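Long-range contact in ferritin (Pseudo-nitzschia multiseries, PDB 4IWK), which probably stores iron in soluble form, taking up ferrous ions and oxidising them with dioxygen at a ferroxidase centre before depositing ferric hydroxide: residues E45-F59 with V117-E131. Residues are numbered along the deposited sequence; the frame is centred on the assembly and turned at random.
Sequences ESAEEREHGLGFVDF and VMAFLNPFHLQQVNE. With FE (Fe (III) ion), chain I; FE (Fe (III) ion), chain G.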
loop_
_atom_site.group_PDB
_atom_site.type_symbol
_atom_site.label_atom_id
_atom_site.label_comp_id
_atom_site.label_asym_id
_atom_site.label_seq_id
_atom_site.Cartn_x
_atom_site.Cartn_y
_atom_site.Cartn_z
ATOM N N GLU A 45 -31.699 22.367 -17.356
ATOM C CA GLU A 45 -32.075 23.728 -17.029
ATOM C C GLU A 45 -33.378 23.854 -16.279
ATOM O O GLU A 45 -33.474 24.821 -15.445
ATOM C CB GLU A 45 -32.316 24.535 -18.305
ATOM C CG GLU A 45 -31.019 24.846 -19.023
ATOM C CD GLU A 45 -30.234 25.834 -18.192
ATOM O OE1 GLU A 45 -30.838 26.753 -17.559
ATOM O OE2 GLU A 45 -29.023 25.597 -18.173
ATOM N N SER A 46 -34.375 23.002 -16.517
ATOM C CA SER A 46 -35.605 23.101 -15.723
ATOM C C SER A 46 -35.226 22.896 -14.215
ATOM O O SER A 46 -35.780 23.597 -13.364
ATOM C CB SER A 46 -36.533 21.946 -16.139
ATOM O OG SER A 46 -37.686 21.969 -15.366
ATOM N N ALA A 47 -34.314 21.969 -13.928
ATOM C CA ALA A 47 -33.965 21.749 -12.509
ATOM C C ALA A 47 -33.176 22.962 -12.001
ATOM O O ALA A 47 -33.381 23.338 -10.820
ATOM C CB ALA A 47 -33.075 20.482 -12.411
ATOM N N GLU A 48 -32.302 23.544 -12.819
ATOM C CA GLU A 48 -31.440 24.682 -12.362
ATOM C C GLU A 48 -32.357 25.869 -12.066
ATOM O O GLU A 48 -32.164 26.546 -11.068
ATOM C CB GLU A 48 -30.425 24.967 -13.444
ATOM C CG GLU A 48 -29.450 26.011 -12.983
ATOM C CD GLU A 48 -28.671 26.475 -14.167
ATOM O OE1 GLU A 48 -27.722 25.724 -14.575
ATOM O OE2 GLU A 48 -29.109 27.523 -14.736
ATOM N N GLU A 49 -33.356 26.143 -12.917
ATOM C CA GLU A 49 -34.214 27.324 -12.602
ATOM C C GLU A 49 -35.026 27.049 -11.353
ATOM O O GLU A 49 -35.259 28.006 -10.567
ATOM C CB GLU A 49 -35.230 27.511 -13.758
ATOM C CG GLU A 49 -34.592 27.858 -15.076
ATOM C CD GLU A 49 -34.064 29.259 -15.103
ATOM O OE1 GLU A 49 -34.179 29.907 -14.072
ATOM O OE2 GLU A 49 -33.779 29.758 -16.184
ATOM N N ARG A 50 -35.477 25.823 -11.110
ATOM C CA ARG A 50 -36.118 25.602 -9.806
ATOM C C ARG A 50 -35.119 25.846 -8.659
ATOM O O ARG A 50 -35.521 26.491 -7.676
ATOM C CB ARG A 50 -36.594 24.122 -9.793
ATOM C CG ARG A 50 -37.360 23.848 -8.484
ATOM C CD ARG A 50 -38.088 22.502 -8.605
ATOM N NE ARG A 50 -38.796 22.218 -7.293
ATOM C CZ ARG A 50 -38.080 21.626 -6.335
ATOM N NH1 ARG A 50 -36.804 21.386 -6.552
ATOM N NH2 ARG A 50 -38.552 21.385 -5.134
ATOM N N GLU A 51 -33.850 25.396 -8.797
ATOM C CA GLU A 51 -32.855 25.792 -7.748
ATOM C C GLU A 51 -32.711 27.303 -7.556
ATOM O O GLU A 51 -32.629 27.722 -6.366
ATOM C CB GLU A 51 -31.471 25.160 -8.010
ATOM C CG GLU A 51 -31.495 23.643 -7.975
ATOM C CD GLU A 51 -31.912 23.113 -6.590
ATOM O OE1 GLU A 51 -31.642 23.763 -5.528
ATOM O OE2 GLU A 51 -32.628 22.104 -6.527
ATOM N N HIS A 52 -32.746 28.099 -8.657
ATOM C CA HIS A 52 -32.725 29.544 -8.459
ATOM C C HIS A 52 -33.905 30.000 -7.612
ATOM O O HIS A 52 -33.761 30.815 -6.635
ATOM C CB HIS A 52 -32.806 30.292 -9.767
ATOM C CG HIS A 52 -31.637 30.048 -10.625
ATOM N ND1 HIS A 52 -31.602 30.378 -11.968
ATOM C CD2 HIS A 52 -30.443 29.442 -10.327
ATOM C CE1 HIS A 52 -30.443 29.980 -12.467
ATOM N NE2 HIS A 52 -29.726 29.415 -11.511
ATOM N N GLY A 53 -35.114 29.518 -7.955
ATOM C CA GLY A 53 -36.298 29.982 -7.199
ATOM C C GLY A 53 -36.117 29.561 -5.716
ATOM O O GLY A 53 -36.498 30.329 -4.836
ATOM N N LEU A 54 -35.658 28.335 -5.483
ATOM C CA LEU A 54 -35.458 27.893 -4.088
ATOM C C LEU A 54 -34.453 28.769 -3.338
ATOM O O LEU A 54 -34.647 29.010 -2.130
ATOM C CB LEU A 54 -34.966 26.461 -4.004
ATOM C CG LEU A 54 -36.076 25.443 -4.476
ATOM C CD1 LEU A 54 -35.460 24.027 -4.541
ATOM C CD2 LEU A 54 -37.353 25.417 -3.600
ATOM N N GLY A 55 -33.425 29.224 -4.058
ATOM C CA GLY A 55 -32.396 30.113 -3.478
ATOM C C GLY A 55 -33.064 31.406 -3.043
ATOM O O GLY A 55 -32.784 31.965 -1.945
ATOM N N PHE A 56 -33.946 31.940 -3.892
ATOM C CA PHE A 56 -34.701 33.200 -3.543
ATOM C C PHE A 56 -35.632 32.941 -2.331
ATOM O O PHE A 56 -35.702 33.767 -1.418
ATOM C CB PHE A 56 -35.521 33.747 -4.730
ATOM C CG PHE A 56 -34.687 34.592 -5.666
ATOM C CD1 PHE A 56 -33.775 34.042 -6.529
ATOM C CD2 PHE A 56 -34.720 35.984 -5.494
ATOM C CE1 PHE A 56 -32.923 34.868 -7.319
ATOM C CE2 PHE A 56 -33.889 36.777 -6.242
ATOM C CZ PHE A 56 -32.996 36.251 -7.161
ATOM N N VAL A 57 -36.319 31.785 -2.255
ATOM C CA VAL A 57 -37.238 31.528 -1.117
ATOM C C VAL A 57 -36.401 31.438 0.161
ATOM O O VAL A 57 -36.820 32.059 1.187
ATOM C CB VAL A 57 -37.935 30.159 -1.308
ATOM C CG1 VAL A 57 -38.630 29.761 0.021
ATOM C CG2 VAL A 57 -38.945 30.305 -2.447
ATOM N N ASP A 58 -35.242 30.765 0.114
ATOM C CA ASP A 58 -34.392 30.585 1.350
ATOM C C ASP A 58 -33.931 31.983 1.824
ATOM O O ASP A 58 -34.063 32.282 2.990
ATOM C CB ASP A 58 -33.177 29.721 0.985
ATOM C CG ASP A 58 -32.324 29.425 2.201
ATOM O OD1 ASP A 58 -32.853 29.227 3.304
ATOM O OD2 ASP A 58 -31.128 29.500 2.049
ATOM N N PHE A 59 -33.456 32.832 0.876
ATOM C CA PHE A 59 -32.982 34.168 1.351
ATOM C C PHE A 59 -34.158 34.974 1.857
ATOM O O PHE A 59 -34.058 35.637 2.929
ATOM C CB PHE A 59 -32.326 34.937 0.177
ATOM C CG PHE A 59 -31.844 36.271 0.575
ATOM C CD1 PHE A 59 -30.583 36.404 1.151
ATOM C CD2 PHE A 59 -32.662 37.362 0.382
ATOM C CE1 PHE A 59 -30.132 37.670 1.526
ATOM C CE2 PHE A 59 -32.215 38.668 0.741
ATOM C CZ PHE A 59 -30.921 38.785 1.327
ATOM N N VAL A 117 -29.933 42.866 -0.178
ATOM C CA VAL A 117 -30.585 42.319 -1.350
ATOM C C VAL A 117 -29.676 42.562 -2.584
ATOM O O VAL A 117 -29.461 41.616 -3.359
ATOM C CB VAL A 117 -32.023 42.883 -1.582
ATOM C CG1 VAL A 117 -32.507 42.445 -2.955
ATOM C CG2 VAL A 117 -32.919 42.284 -0.464
ATOM N N MET A 118 -29.066 43.736 -2.723
ATOM C CA MET A 118 -28.242 43.907 -3.928
ATOM C C MET A 118 -27.074 42.963 -3.939
ATOM O O MET A 118 -26.668 42.476 -4.988
ATOM C CB MET A 118 -27.669 45.346 -3.993
ATOM C CG MET A 118 -28.840 46.275 -4.352
ATOM S SD MET A 118 -28.261 47.992 -4.645
ATOM C CE MET A 118 -28.053 48.452 -2.913
ATOM N N ALA A 119 -26.458 42.736 -2.774
ATOM C CA ALA A 119 -25.332 41.785 -2.714
ATOM C C ALA A 119 -25.763 40.319 -3.024
ATOM O O ALA A 119 -25.098 39.576 -3.754
ATOM C CB ALA A 119 -24.701 41.804 -1.316
ATOM N N PHE A 120 -26.980 39.963 -2.516
ATOM C CA PHE A 120 -27.470 38.638 -2.863
ATOM C C PHE A 120 -27.653 38.437 -4.372
ATOM O O PHE A 120 -27.466 37.358 -4.857
ATOM C CB PHE A 120 -28.833 38.463 -2.109
ATOM C CG PHE A 120 -29.551 37.156 -2.456
ATOM C CD1 PHE A 120 -29.074 35.958 -1.975
ATOM C CD2 PHE A 120 -30.660 37.190 -3.287
ATOM C CE1 PHE A 120 -29.720 34.713 -2.295
ATOM C CE2 PHE A 120 -31.296 35.950 -3.635
ATOM C CZ PHE A 120 -30.813 34.742 -3.140
ATOM N N LEU A 121 -28.122 39.499 -5.052
ATOM C CA LEU A 121 -28.433 39.401 -6.479
ATOM C C LEU A 121 -27.176 39.312 -7.346
ATOM O O LEU A 121 -27.226 38.777 -8.477
ATOM C CB LEU A 121 -29.286 40.587 -6.949
ATOM C CG LEU A 121 -30.649 40.763 -6.270
ATOM C CD1 LEU A 121 -31.341 41.983 -6.806
ATOM C CD2 LEU A 121 -31.463 39.491 -6.659
ATOM N N ASN A 122 -26.039 39.811 -6.868
ATOM C CA ASN A 122 -24.875 39.874 -7.771
ATOM C C ASN A 122 -24.494 38.616 -8.509
ATOM O O ASN A 122 -24.311 38.641 -9.750
ATOM C CB ASN A 122 -23.679 40.520 -6.986
ATOM C CG ASN A 122 -23.819 41.977 -6.856
ATOM O OD1 ASN A 122 -23.183 42.543 -5.916
ATOM N ND2 ASN A 122 -24.633 42.601 -7.584
ATOM N N PRO A 123 -24.441 37.452 -7.870
ATOM C CA PRO A 123 -24.074 36.249 -8.646
ATOM C C PRO A 123 -25.147 35.860 -9.615
ATOM O O PRO A 123 -24.813 35.247 -10.647
ATOM C CB PRO A 123 -23.951 35.132 -7.575
ATOM C CG PRO A 123 -24.012 35.841 -6.240
ATOM C CD PRO A 123 -24.312 37.299 -6.398
ATOM N N PHE A 124 -26.387 36.235 -9.355
ATOM C CA PHE A 124 -27.434 35.974 -10.366
ATOM C C PHE A 124 -27.289 36.905 -11.554
ATOM O O PHE A 124 -27.539 36.502 -12.724
ATOM C CB PHE A 124 -28.851 36.203 -9.742
ATOM C CG PHE A 124 -29.177 35.148 -8.636
ATOM C CD1 PHE A 124 -29.698 33.898 -9.017
ATOM C CD2 PHE A 124 -28.868 35.360 -7.310
ATOM C CE1 PHE A 124 -29.926 32.913 -8.028
ATOM C CE2 PHE A 124 -29.121 34.430 -6.314
ATOM C CZ PHE A 124 -29.636 33.192 -6.675
ATOM N N HIS A 125 -26.866 38.174 -11.301
ATOM C CA HIS A 125 -26.640 39.021 -12.476
ATOM C C HIS A 125 -25.606 38.419 -13.429
ATOM O O HIS A 125 -25.783 38.427 -14.679
ATOM C CB HIS A 125 -26.168 40.441 -11.985
ATOM C CG HIS A 125 -27.254 41.198 -11.308
ATOM N ND1 HIS A 125 -27.091 41.866 -10.093
ATOM C CD2 HIS A 125 -28.547 41.334 -11.652
ATOM C CE1 HIS A 125 -28.255 42.457 -9.777
ATOM N NE2 HIS A 125 -29.144 42.102 -10.690
ATOM N N LEU A 126 -24.509 37.908 -12.838
ATOM C CA LEU A 126 -23.410 37.379 -13.627
ATOM C C LEU A 126 -23.783 36.044 -14.236
ATOM O O LEU A 126 -23.457 35.812 -15.338
ATOM C CB LEU A 126 -22.154 37.248 -12.750
ATOM C CG LEU A 126 -21.689 38.630 -12.271
ATOM C CD1 LEU A 126 -20.459 38.419 -11.386
ATOM C CD2 LEU A 126 -21.288 39.489 -13.494
ATOM N N GLN A 127 -24.594 35.244 -13.514
ATOM C CA GLN A 127 -25.020 33.963 -14.096
ATOM C C GLN A 127 -25.883 34.270 -15.343
ATOM O O GLN A 127 -25.679 33.589 -16.345
ATOM C CB GLN A 127 -25.781 33.150 -13.040
ATOM C CG GLN A 127 -26.580 31.944 -13.651
ATOM C CD GLN A 127 -25.776 30.696 -13.937
ATOM O OE1 GLN A 127 -26.280 29.714 -14.600
ATOM N NE2 GLN A 127 -24.527 30.689 -13.440
ATOM N N GLN A 128 -26.719 35.272 -15.323
ATOM C CA GLN A 128 -27.581 35.560 -16.462
ATOM C C GLN A 128 -26.756 36.030 -17.661
ATOM O O GLN A 128 -27.106 35.728 -18.793
ATOM C CB GLN A 128 -28.607 36.665 -16.137
ATOM C CG GLN A 128 -29.733 36.163 -15.227
ATOM C CD GLN A 128 -30.352 34.880 -15.790
ATOM O OE1 GLN A 128 -30.162 33.805 -15.191
ATOM N NE2 GLN A 128 -31.067 34.982 -16.921
ATOM N N VAL A 129 -25.674 36.792 -17.427
ATOM C CA VAL A 129 -24.817 37.110 -18.571
ATOM C C VAL A 129 -24.295 35.816 -19.207
ATOM O O VAL A 129 -24.280 35.662 -20.442
ATOM C CB VAL A 129 -23.592 37.980 -18.067
ATOM C CG1 VAL A 129 -22.511 38.037 -19.141
ATOM C CG2 VAL A 129 -24.138 39.335 -17.657
ATOM N N ASN A 130 -23.905 34.849 -18.392
ATOM C CA ASN A 130 -23.353 33.624 -18.942
ATOM C C ASN A 130 -24.451 32.801 -19.661
ATOM O O ASN A 130 -24.223 32.268 -20.739
ATOM C CB ASN A 130 -22.784 32.810 -17.829
ATOM C CG ASN A 130 -21.430 33.403 -17.329
ATOM O OD1 ASN A 130 -20.883 34.339 -17.951
ATOM N ND2 ASN A 130 -20.954 32.943 -16.136
ATOM N N GLU A 131 -25.623 32.779 -19.044
ATOM C CA GLU A 131 -26.736 31.955 -19.648
ATOM C C GLU A 131 -27.204 32.589 -20.943
ATOM O O GLU A 131 -27.411 31.835 -22.001
ATOM C CB GLU A 131 -27.938 31.881 -18.707
ATOM C CG GLU A 131 -27.560 31.091 -17.448
ATOM C CD GLU A 131 -28.771 30.593 -16.708
ATOM O OE1 GLU A 131 -29.864 31.024 -17.140
ATOM O OE2 GLU A 131 -28.634 29.863 -15.728
HETATM FE FE FE I . -31.801 30.389 -16.554
HETATM FE FE FE G . -33.151 31.596 -13.418
HETATM O O HOH W 1 -32.606 33.552 -13.034
HETATM O O HOH W 2 -31.903 31.664 -15.125
HETATM O O HOH W 3 -31.029 28.803 -16.083
#
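Glu49 and Glu131 meet across two antiparallel helices by sharing an iron, and the pairing of 45-59 with 117-131 illustrates how a metal site can be built against an aromatic core. Metal bonds carry one end. Glu49 bridges both ferric ions, OE2 on one and OE1 on the other, while Glu131 OE1 binds the iron held by Glu49 OE2, 2.1 Å from the metal. His52 ND1 binds the second; a water joins the two irons and donates to Gln128 OE1 at 2.8 Å. Glu16 also binds the iron of His52, and Glu95 that of Glu131 OE1. A third iron takes Glu45 OE1, Glu48 OE2 and Glu131 OE2, which explains why the last two oxygens lie only 2.6 Å apart. Extended beyond CG, Glu131 carries its carboxylate across to the irons, a knob among Glu45, Glu48, Glu49 and His52.

Aromatic contacts fill the other end. Phe124 turns its edge to the His52 face, planes at 89°, and Phe56 CE1 stands over the middle of the Phe124 ring, 3.6 Å from Phe124 CE1. Phe120, its CG anti to the backbone N (chi1 175°), reaches across to lie in an offset stack on Phe59, centroids 4.2 Å apart, while its edge meets the Phe56 face in a T-shaped pair at 81°. Leucine in place of Phe120 would probably lose the stack on Phe59 and the edge contact to Phe56, leaving a gap between the two rings on this side. Apolar contacts finish the layer: Leu121 CD2 touches Phe56 CZ at 3.6 Å, and Val117 CG2 borders the Phe59 edge.

Carboxylates and a histidine gripping paired irons inside a four-helix bundle make a ferritin-like diiron site, here ferritin's ferroxidase centre with a third iron beside it.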